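Biliverdin reductase (PDB 5B3T) probably reduces biliverdin with NADPH in the heme-degrading pathway of a cyanobacterium, as a two-domain member of the Gfo/Idh/MocA family. Local coordinates at residues T21-Q26 with G285-D290; E30-D35 with A293-L298; A89-A94 with V101-P106. All coordinates share one frame; numbering follows the deposited sequence.

Contact 1: residues T21-Q26 with G285-D290; sequences TGYAAQ and GLFRQD. With PO4 (phosphate ion), chain E; PO4 (phosphate ion), chain C.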
loop_
_atom_site.group_PDB
_atom_site.type_symbol
_atom_site.label_atom_id
_atom_site.label_comp_id
_atom_site.label_asym_id
_atom_site.label_seq_id
_atom_site.Cartn_x
_atom_site.Cartn_y
_atom_site.Cartn_z
ATOM N N THR A 21 0.142 -13.876 -2.175
ATOM C CA THR A 21 -1.001 -14.516 -2.811
ATOM C C THR A 21 -2.297 -13.738 -2.609
ATOM O O THR A 21 -3.363 -14.239 -2.985
ATOM C CB THR A 21 -1.182 -15.948 -2.284
ATOM O OG1 THR A 21 -1.282 -15.922 -0.855
ATOM C CG2 THR A 21 -0.008 -16.829 -2.685
ATOM N N GLY A 22 -2.243 -12.541 -2.032
ATOM C CA GLY A 22 -3.431 -11.754 -1.773
ATOM C C GLY A 22 -3.918 -10.999 -2.996
ATOM O O GLY A 22 -3.629 -11.354 -4.141
ATOM N N TYR A 23 -4.664 -9.923 -2.733
ATOM C CA TYR A 23 -5.345 -9.204 -3.808
ATOM C C TYR A 23 -4.353 -8.603 -4.797
ATOM O O TYR A 23 -4.509 -8.753 -6.015
ATOM C CB TYR A 23 -6.244 -8.113 -3.220
ATOM C CG TYR A 23 -6.997 -7.321 -4.267
ATOM C CD1 TYR A 23 -6.432 -6.197 -4.858
ATOM C CD2 TYR A 23 -8.270 -7.701 -4.667
ATOM C CE1 TYR A 23 -7.113 -5.476 -5.815
ATOM C CE2 TYR A 23 -8.961 -6.984 -5.625
ATOM C CZ TYR A 23 -8.376 -5.873 -6.196
ATOM O OH TYR A 23 -9.055 -5.153 -7.150
ATOM N N ALA A 24 -3.337 -7.899 -4.293
ATOM C CA ALA A 24 -2.374 -7.261 -5.186
ATOM C C ALA A 24 -1.628 -8.298 -6.016
ATOM O O ALA A 24 -1.399 -8.096 -7.214
ATOM C CB ALA A 24 -1.396 -6.406 -4.381
ATOM N N ALA A 25 -1.251 -9.419 -5.399
ATOM C CA ALA A 25 -0.562 -10.475 -6.131
ATOM C C ALA A 25 -1.451 -11.061 -7.221
ATOM O O ALA A 25 -0.979 -11.351 -8.327
ATOM C CB ALA A 25 -0.106 -11.568 -5.166
ATOM N N GLN A 26 -2.740 -11.241 -6.928
ATOM C CA GLN A 26 -3.647 -11.830 -7.908
ATOM C C GLN A 26 -3.856 -10.900 -9.098
ATOM O O GLN A 26 -3.833 -11.341 -10.252
ATOM C CB GLN A 26 -4.980 -12.177 -7.242
ATOM C CG GLN A 26 -4.882 -13.319 -6.242
ATOM C CD GLN A 26 -6.136 -13.483 -5.402
ATOM O OE1 GLN A 26 -7.249 -13.254 -5.875
ATOM N NE2 GLN A 26 -5.959 -13.880 -4.146
ATOM N N GLY A 285 -8.389 -2.020 -12.986
ATOM C CA GLY A 285 -7.906 -1.190 -14.076
ATOM C C GLY A 285 -6.626 -0.459 -13.724
ATOM O O GLY A 285 -5.726 -0.330 -14.557
ATOM N N LEU A 286 -6.522 0.022 -12.482
ATOM C CA LEU A 286 -5.323 0.745 -12.070
ATOM C C LEU A 286 -4.124 -0.186 -11.950
ATOM O O LEU A 286 -3.000 0.195 -12.299
ATOM C CB LEU A 286 -5.574 1.474 -10.749
ATOM C CG LEU A 286 -6.576 2.628 -10.800
ATOM C CD1 LEU A 286 -7.019 3.016 -9.397
ATOM C CD2 LEU A 286 -5.976 3.825 -11.526
ATOM N N PHE A 287 -4.338 -1.409 -11.452
ATOM C CA PHE A 287 -3.250 -2.383 -11.414
ATOM C C PHE A 287 -2.786 -2.743 -12.818
ATOM O O PHE A 287 -1.583 -2.902 -13.059
ATOM C CB PHE A 287 -3.684 -3.645 -10.664
ATOM C CG PHE A 287 -3.340 -3.633 -9.201
ATOM C CD1 PHE A 287 -2.017 -3.646 -8.789
ATOM C CD2 PHE A 287 -4.336 -3.626 -8.239
ATOM C CE1 PHE A 287 -1.693 -3.637 -7.444
ATOM C CE2 PHE A 287 -4.019 -3.618 -6.888
ATOM C CZ PHE A 287 -2.696 -3.624 -6.491
ATOM N N ARG A 288 -3.725 -2.880 -13.757
ATOM C CA ARG A 288 -3.353 -3.250 -15.119
ATOM C C ARG A 288 -2.529 -2.154 -15.782
ATOM O O ARG A 288 -1.494 -2.431 -16.398
ATOM C CB ARG A 288 -4.599 -3.560 -15.948
ATOM C CG ARG A 288 -4.267 -3.915 -17.392
ATOM C CD ARG A 288 -5.484 -4.370 -18.173
ATOM N NE ARG A 288 -5.126 -4.737 -19.539
ATOM C CZ ARG A 288 -5.856 -5.527 -20.319
ATOM N NH1 ARG A 288 -6.993 -6.040 -19.869
ATOM N NH2 ARG A 288 -5.448 -5.807 -21.549
ATOM N N GLN A 289 -2.975 -0.899 -15.670
ATOM C CA GLN A 289 -2.216 0.205 -16.253
ATOM C C GLN A 289 -0.816 0.286 -15.657
ATOM O O GLN A 289 0.160 0.525 -16.376
ATOM C CB GLN A 289 -2.960 1.526 -16.052
ATOM C CG GLN A 289 -4.319 1.591 -16.735
ATOM C CD GLN A 289 -4.278 1.082 -18.165
ATOM O OE1 GLN A 289 -4.986 0.139 -18.522
ATOM N NE2 GLN A 289 -3.445 1.704 -18.992
ATOM N N ASP A 290 -0.697 0.086 -14.342
ATOM C CA ASP A 290 0.619 0.136 -13.713
ATOM C C ASP A 290 1.490 -1.030 -14.163
ATOM O O ASP A 290 2.677 -0.846 -14.455
ATOM C CB ASP A 290 0.481 0.145 -12.195
ATOM C CG ASP A 290 1.801 0.406 -11.499
ATOM O OD1 ASP A 290 2.211 1.584 -11.427
ATOM O OD2 ASP A 290 2.430 -0.567 -11.031
HETATM P P PO4 E . -7.796 -8.317 -22.970
HETATM O O1 PO4 E . -8.889 -7.934 -23.938
HETATM O O2 PO4 E . -7.466 -9.782 -23.137
HETATM O O3 PO4 E . -8.264 -8.067 -21.556
HETATM O O4 PO4 E . -6.566 -7.487 -23.247
HETATM P P PO4 C . -12.044 -3.750 -7.777
HETATM O O1 PO4 C . -13.549 -3.748 -7.846
HETATM O O2 PO4 C . -11.459 -3.901 -9.160
HETATM O O3 PO4 C . -11.574 -2.446 -7.182
HETATM O O4 PO4 C . -11.588 -4.904 -6.915
#

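Contact 2: residues E30-D35 with A293-L298; sequences EVFRGD and AVLDYL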
loop_
_atom_site.group_PDB
_atom_site.type_symbol
_atom_site.label_atom_id
_atom_site.label_comp_id
_atom_site.label_asym_id
_atom_site.label_seq_id
_atom_site.Cartn_x
_atom_site.Cartn_y
_atom_site.Cartn_z
ATOM N N GLU A 30 -2.771 -11.769 -12.926
ATOM C CA GLU A 30 -3.716 -11.794 -14.038
ATOM C C GLU A 30 -3.164 -11.057 -15.254
ATOM O O GLU A 30 -3.281 -11.540 -16.386
ATOM C CB GLU A 30 -5.055 -11.198 -13.600
ATOM C CG GLU A 30 -5.828 -12.067 -12.614
ATOM C CD GLU A 30 -7.032 -11.361 -12.016
ATOM O OE1 GLU A 30 -7.103 -10.116 -12.097
ATOM O OE2 GLU A 30 -7.911 -12.054 -11.464
ATOM N N VAL A 31 -2.540 -9.897 -15.041
ATOM C CA VAL A 31 -2.051 -9.106 -16.165
ATOM C C VAL A 31 -0.740 -9.666 -16.705
ATOM O O VAL A 31 -0.511 -9.672 -17.919
ATOM C CB VAL A 31 -1.916 -7.628 -15.751
ATOM C CG1 VAL A 31 -1.376 -6.796 -16.909
ATOM C CG2 VAL A 31 -3.259 -7.083 -15.276
ATOM N N PHE A 32 0.144 -10.138 -15.821
ATOM C CA PHE A 32 1.409 -10.714 -16.273
ATOM C C PHE A 32 1.180 -11.911 -17.184
ATOM O O PHE A 32 1.888 -12.085 -18.184
ATOM C CB PHE A 32 2.270 -11.113 -15.074
ATOM C CG PHE A 32 3.037 -9.975 -14.475
ATOM C CD1 PHE A 32 3.737 -9.103 -15.284
ATOM C CD2 PHE A 32 3.060 -9.783 -13.104
ATOM C CE1 PHE A 32 4.449 -8.055 -14.743
ATOM C CE2 PHE A 32 3.772 -8.734 -12.557
ATOM C CZ PHE A 32 4.466 -7.870 -13.376
ATOM N N ARG A 33 0.180 -12.693 -16.841
ATOM C CA ARG A 33 -0.195 -13.839 -17.628
ATOM C C ARG A 33 -0.796 -13.450 -18.974
ATOM O O ARG A 33 -0.439 -13.970 -19.976
ATOM C CB ARG A 33 -1.183 -14.743 -16.878
ATOM C CG ARG A 33 -1.514 -16.032 -17.595
ATOM C CD ARG A 33 -2.497 -16.937 -16.878
ATOM N NE ARG A 33 -3.635 -16.223 -16.306
ATOM C CZ ARG A 33 -4.658 -16.794 -15.668
ATOM N NH1 ARG A 33 -4.718 -18.127 -15.569
ATOM N NH2 ARG A 33 -5.627 -16.038 -15.166
ATOM N N GLY A 34 -1.704 -12.499 -18.950
ATOM C CA GLY A 34 -2.414 -12.078 -20.144
ATOM C C GLY A 34 -1.533 -11.324 -21.117
ATOM O O GLY A 34 -1.728 -11.414 -22.332
ATOM N N ASP A 35 -0.558 -10.573 -20.608
ATOM C CA ASP A 35 0.327 -9.797 -21.467
ATOM C C ASP A 35 1.367 -10.715 -22.095
ATOM O O ASP A 35 1.982 -11.536 -21.407
ATOM C CB ASP A 35 1.009 -8.687 -20.673
ATOM C CG ASP A 35 1.496 -7.552 -21.557
ATOM O OD1 ASP A 35 2.455 -7.762 -22.331
ATOM O OD2 ASP A 35 0.920 -6.446 -21.477
ATOM N N ALA A 293 2.642 -0.330 -17.637
ATOM C CA ALA A 293 3.693 0.683 -17.625
ATOM C C ALA A 293 5.032 0.077 -17.226
ATOM O O ALA A 293 6.075 0.422 -17.796
ATOM C CB ALA A 293 3.312 1.824 -16.683
ATOM N N VAL A 294 5.022 -0.833 -16.246
ATOM C CA VAL A 294 6.251 -1.507 -15.835
ATOM C C VAL A 294 6.808 -2.336 -16.981
ATOM O O VAL A 294 8.011 -2.304 -17.267
ATOM C CB VAL A 294 5.992 -2.368 -14.583
ATOM C CG1 VAL A 294 7.128 -3.349 -14.360
ATOM C CG2 VAL A 294 5.803 -1.482 -13.357
ATOM N N LEU A 295 5.945 -3.091 -17.658
ATOM C CA LEU A 295 6.380 -3.850 -18.823
ATOM C C LEU A 295 6.952 -2.929 -19.893
ATOM O O LEU A 295 7.967 -3.247 -20.521
ATOM C CB LEU A 295 5.209 -4.666 -19.374
ATOM C CG LEU A 295 4.823 -5.830 -18.457
ATOM C CD1 LEU A 295 3.601 -6.568 -18.968
ATOM C CD2 LEU A 295 6.000 -6.782 -18.304
ATOM N N ASP A 296 6.319 -1.772 -20.099
ATOM C CA ASP A 296 6.837 -0.788 -21.045
ATOM C C ASP A 296 8.262 -0.390 -20.688
ATOM O O ASP A 296 9.159 -0.412 -21.538
ATOM C CB ASP A 296 5.928 0.446 -21.077
ATOM C CG ASP A 296 5.083 0.529 -22.344
ATOM O OD1 ASP A 296 4.141 -0.282 -22.510
ATOM O OD2 ASP A 296 5.343 1.438 -23.168
ATOM N N TYR A 297 8.490 -0.035 -19.425
ATOM C CA TYR A 297 9.823 0.382 -19.000
ATOM C C TYR A 297 10.848 -0.720 -19.232
ATOM O O TYR A 297 11.944 -0.467 -19.742
ATOM C CB TYR A 297 9.821 0.802 -17.525
ATOM C CG TYR A 297 11.210 1.058 -17.012
ATOM C CD1 TYR A 297 11.900 2.205 -17.381
ATOM C CD2 TYR A 297 11.846 0.140 -16.181
ATOM C CE1 TYR A 297 13.175 2.441 -16.926
ATOM C CE2 TYR A 297 13.120 0.371 -15.724
ATOM C CZ TYR A 297 13.778 1.521 -16.099
ATOM O OH TYR A 297 15.049 1.755 -15.644
ATOM N N LEU A 298 10.508 -1.956 -18.866
ATOM C CA LEU A 298 11.483 -3.041 -18.944
ATOM C C LEU A 298 11.808 -3.436 -20.380
ATOM O O LEU A 298 12.925 -3.889 -20.656
ATOM C CB LEU A 298 10.981 -4.256 -18.157
ATOM C CG LEU A 298 10.797 -4.029 -16.658
ATOM C CD1 LEU A 298 10.194 -5.252 -15.982
ATOM C CD2 LEU A 298 12.120 -3.652 -16.009
#

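Contact 3: residues A89-A94 with V101-P106; sequences AIAEAA and VVLEYP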
loop_
_atom_site.group_PDB
_atom_site.type_symbol
_atom_site.label_atom_id
_atom_site.label_comp_id
_atom_site.label_asym_id
_atom_site.label_seq_id
_atom_site.Cartn_x
_atom_site.Cartn_y
_atom_site.Cartn_z
ATOM N N ALA A 89 13.108 -6.503 3.575
ATOM C CA ALA A 89 14.126 -7.548 3.508
ATOM C C ALA A 89 14.059 -8.305 2.188
ATOM O O ALA A 89 15.097 -8.652 1.610
ATOM C CB ALA A 89 13.972 -8.511 4.687
ATOM N N ILE A 90 12.849 -8.575 1.694
ATOM C CA ILE A 90 12.714 -9.277 0.422
ATOM C C ILE A 90 13.191 -8.395 -0.726
ATOM O O ILE A 90 13.846 -8.871 -1.661
ATOM C CB ILE A 90 11.261 -9.743 0.217
ATOM C CG1 ILE A 90 10.848 -10.716 1.322
ATOM C CG2 ILE A 90 11.101 -10.419 -1.135
ATOM C CD1 ILE A 90 9.422 -11.212 1.191
ATOM N N ALA A 91 12.882 -7.098 -0.670
ATOM C CA ALA A 91 13.322 -6.189 -1.724
ATOM C C ALA A 91 14.843 -6.102 -1.786
ATOM O O ALA A 91 15.426 -6.120 -2.875
ATOM C CB ALA A 91 12.715 -4.804 -1.508
ATOM N N GLU A 92 15.503 -6.001 -0.629
ATOM C CA GLU A 92 16.962 -5.944 -0.626
ATOM C C GLU A 92 17.565 -7.232 -1.165
ATOM O O GLU A 92 18.520 -7.197 -1.952
ATOM C CB GLU A 92 17.485 -5.663 0.783
ATOM C CG GLU A 92 19.005 -5.695 0.868
ATOM C CD GLU A 92 19.540 -5.234 2.208
ATOM O OE1 GLU A 92 18.870 -5.467 3.235
ATOM O OE2 GLU A 92 20.637 -4.640 2.233
ATOM N N ALA A 93 17.023 -8.382 -0.755
ATOM C CA ALA A 93 17.548 -9.655 -1.235
ATOM C C ALA A 93 17.346 -9.801 -2.737
ATOM O O ALA A 93 18.241 -10.270 -3.450
ATOM C CB ALA A 93 16.886 -10.813 -0.488
ATOM N N ALA A 94 16.175 -9.396 -3.238
ATOM C CA ALA A 94 15.901 -9.502 -4.668
ATOM C C ALA A 94 16.817 -8.594 -5.479
ATOM O O ALA A 94 17.307 -8.990 -6.543
ATOM C CB ALA A 94 14.435 -9.172 -4.946
ATOM N N VAL A 101 12.315 -5.191 -9.109
ATOM C CA VAL A 101 11.416 -5.295 -7.964
ATOM C C VAL A 101 10.242 -4.343 -8.151
ATOM O O VAL A 101 10.434 -3.155 -8.434
ATOM C CB VAL A 101 12.140 -4.998 -6.636
ATOM C CG1 VAL A 101 11.158 -5.053 -5.474
ATOM C CG2 VAL A 101 13.280 -5.981 -6.414
ATOM N N VAL A 102 9.031 -4.871 -8.001
ATOM C CA VAL A 102 7.821 -4.073 -7.862
ATOM C C VAL A 102 7.164 -4.468 -6.549
ATOM O O VAL A 102 7.004 -5.661 -6.266
ATOM C CB VAL A 102 6.851 -4.271 -9.041
ATOM C CG1 VAL A 102 5.524 -3.572 -8.758
ATOM C CG2 VAL A 102 7.469 -3.754 -10.327
ATOM N N LEU A 103 6.799 -3.474 -5.748
ATOM C CA LEU A 103 6.167 -3.705 -4.460
ATOM C C LEU A 103 4.800 -3.044 -4.414
ATOM O O LEU A 103 4.603 -1.955 -4.964
ATOM C CB LEU A 103 7.015 -3.154 -3.305
ATOM C CG LEU A 103 8.383 -3.749 -2.983
ATOM C CD1 LEU A 103 9.464 -2.706 -3.199
ATOM C CD2 LEU A 103 8.408 -4.258 -1.547
ATOM N N GLU A 104 3.857 -3.716 -3.766
ATOM C CA GLU A 104 2.722 -3.026 -3.179
ATOM C C GLU A 104 3.186 -2.435 -1.856
ATOM O O GLU A 104 3.776 -3.143 -1.035
ATOM C CB GLU A 104 1.551 -3.987 -2.964
ATOM C CG GLU A 104 0.275 -3.323 -2.459
ATOM C CD GLU A 104 -0.412 -2.485 -3.523
ATOM O OE1 GLU A 104 -0.036 -2.598 -4.710
ATOM O OE2 GLU A 104 -1.335 -1.720 -3.177
ATOM N N TYR A 105 2.964 -1.137 -1.671
ATOM C CA TYR A 105 3.367 -0.447 -0.448
ATOM C C TYR A 105 2.909 -1.258 0.767
ATOM O O TYR A 105 1.795 -1.773 0.771
ATOM C CB TYR A 105 2.783 0.966 -0.418
ATOM C CG TYR A 105 3.364 1.841 0.662
ATOM C CD1 TYR A 105 4.540 2.549 0.449
ATOM C CD2 TYR A 105 2.745 1.952 1.901
ATOM C CE1 TYR A 105 5.080 3.346 1.437
ATOM C CE2 TYR A 105 3.281 2.744 2.897
ATOM C CZ TYR A 105 4.446 3.441 2.659
ATOM O OH TYR A 105 4.980 4.234 3.648
ATOM N N PRO A 106 3.754 -1.373 1.809
ATOM C CA PRO A 106 4.970 -0.640 2.188
ATOM C C PRO A 106 6.239 -0.940 1.398
ATOM O O PRO A 106 6.410 -2.024 0.838
ATOM C CB PRO A 106 5.171 -1.062 3.641
ATOM C CG PRO A 106 4.680 -2.463 3.663
ATOM C CD PRO A 106 3.496 -2.494 2.730
#

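Contact 1: residues T21-Q26 with G285-D290
The first turn of helix 23-34 and a turn of helix 283-300 approach most closely at Ala24 and Phe287, whose CA atoms are 8.0 Å apart. Phe287 points its side chain toward helix 23-34. Its CZ reaches Ala24 CB at 3.7 Å, while CE2 lies 3.8 Å from CE1 of Tyr23, at the edge of the tyrosine ring and near its plane, so the rings are not stacked face to face. Tyr23 holds CG anti to the backbone N (chi1 -180°), which brings the end of its ring closer to the other helix and to a phosphate ion, probably from the crystallisation liquor. Tyr23 OH donates to O4 of that ion at 2.6 Å and also bonds to Arg27, while Arg283 and Arg284 bind the same phosphate. A second such ion, at the exposed surface away from the first, is gripped by the extended Arg288: NH1 to O3 at 2.9 Å and NH2 to O4 at 2.6 Å. Gly22, in the glycine-rich Rossmann turn, is the N-cap of helix 23-34, and Thr21, Tyr23 and Ala24 belong to the NADP(+) site, empty here. The buried part is apolar, while the Tyr23 hydroxyl at its border binds an anion beside that site.

Contact 2: residues E30-D35 with A293-L298
Leu295 extends from helix 283-300 between Phe32 and Asp35, one methyl to each. Its CD2 meets CE1 of Phe32 at 4.1 Å, arriving at the edge of the ring and near its plane. The other branch, CD1, lies 3.5 Å from CG of Asp35, and its distances to OD1 and OD2 are equal at 3.7 Å, so the methyl sits against the middle of the carboxylate. With CG anti to the carbonyl carbon (chi1 -71°), Leu295 points its fork at the end of helix 23-34, which Asp35 follows. Within these segments the CA atoms of Phe32 and Leu295 are the nearest pair, 8.9 Å apart. The polar end of Asp35 is engaged by Arg37 through a salt bridge at OD2; Arg37 also pairs with Asp296 OD1, and its side chain touches Leu295. One arginine therefore ties the two segments together, and its positive charge probably balances the Asp35 carboxylate, which the Leu295 methyl partly covers. Phe32 and Leu295 also reach strand 14-19, through Val16 and Val14 respectively. The result is typical of the helical layer of a Rossmann fold: the helix after the first strand, here flanked by a helix from late in the chain, packed over the parallel sheet.

Contact 3: residues A89-A94 with V101-P106
Val101 and Ala91 carry most of this contact, joining helix 87-96 to strand 100-104 in a beta-alpha-beta unit of the Rossmann fold that begins with strand 77-80. The helix runs back almost antiparallel to the strand (172° between the short axes, which approach to 9.4 Å), as expected when a crossover returns the chain to begin a parallel neighbour. Ala91 and Val101 also mark the closest backbone approach, with CA atoms 6.6 Å apart.

Ala91 turns its methyl down onto the sheet, where it faces two strand side chains: CB lies 4.3 Å from CG1 of Val101 and 4.2 Å from CD1 of Leu103. Ala94, one turn further along the helix, points the same way. With only methyls on this side, the helix probably can pack close to the branched side chains of the strand, and every side chain in the contact is buried and apolar. Val101 and Leu103, two residues apart, share one face of the strand and also touch Ile80 and Leu128 of the neighbouring strands. Val102 and Glu104 take the other face; Glu104 OE2 accepts bonds from the backbone N of both Ile133 and Glu134.

Beyond the strand, Tyr105, an NADP(+)-binding residue, precedes a cis peptide bond to Pro106. Pro106 O accepts a bond from ND1 of His87, another cofactor residue, which ties the loop after the strand to the start of the helix. At the other end, Val101 has CG1 anti to the backbone N (chi1 177°), leaving CG2 beside that nitrogen. From there CG2 meets Ala94 CB at 3.7 Å and comes within 4.1 Å of the backbone oxygen Ala91 O.

All three contacts are largely buried, but they lie on both faces of the parallel sheet. Contacts 1 and 2 follow one another along the same pair of helices, 23-34 and 283-300, and meet where Arg288 packs on Val31; contact 3 covers the opposite face, joining a helix to a strand. Strand 100-104 links the layers: Glu104 reaches Ala24 and Phe287 of contact 1, and Val102 touches Val294 of contact 2. Chemistry varies with place. Contact 3 is wholly aliphatic, contact 1 pairs two aromatic rings, with one bound anion on Tyr23 at the cofactor end, and contact 2, the farthest of the three from the chain's centre, is edged by an arginine-aspartate network.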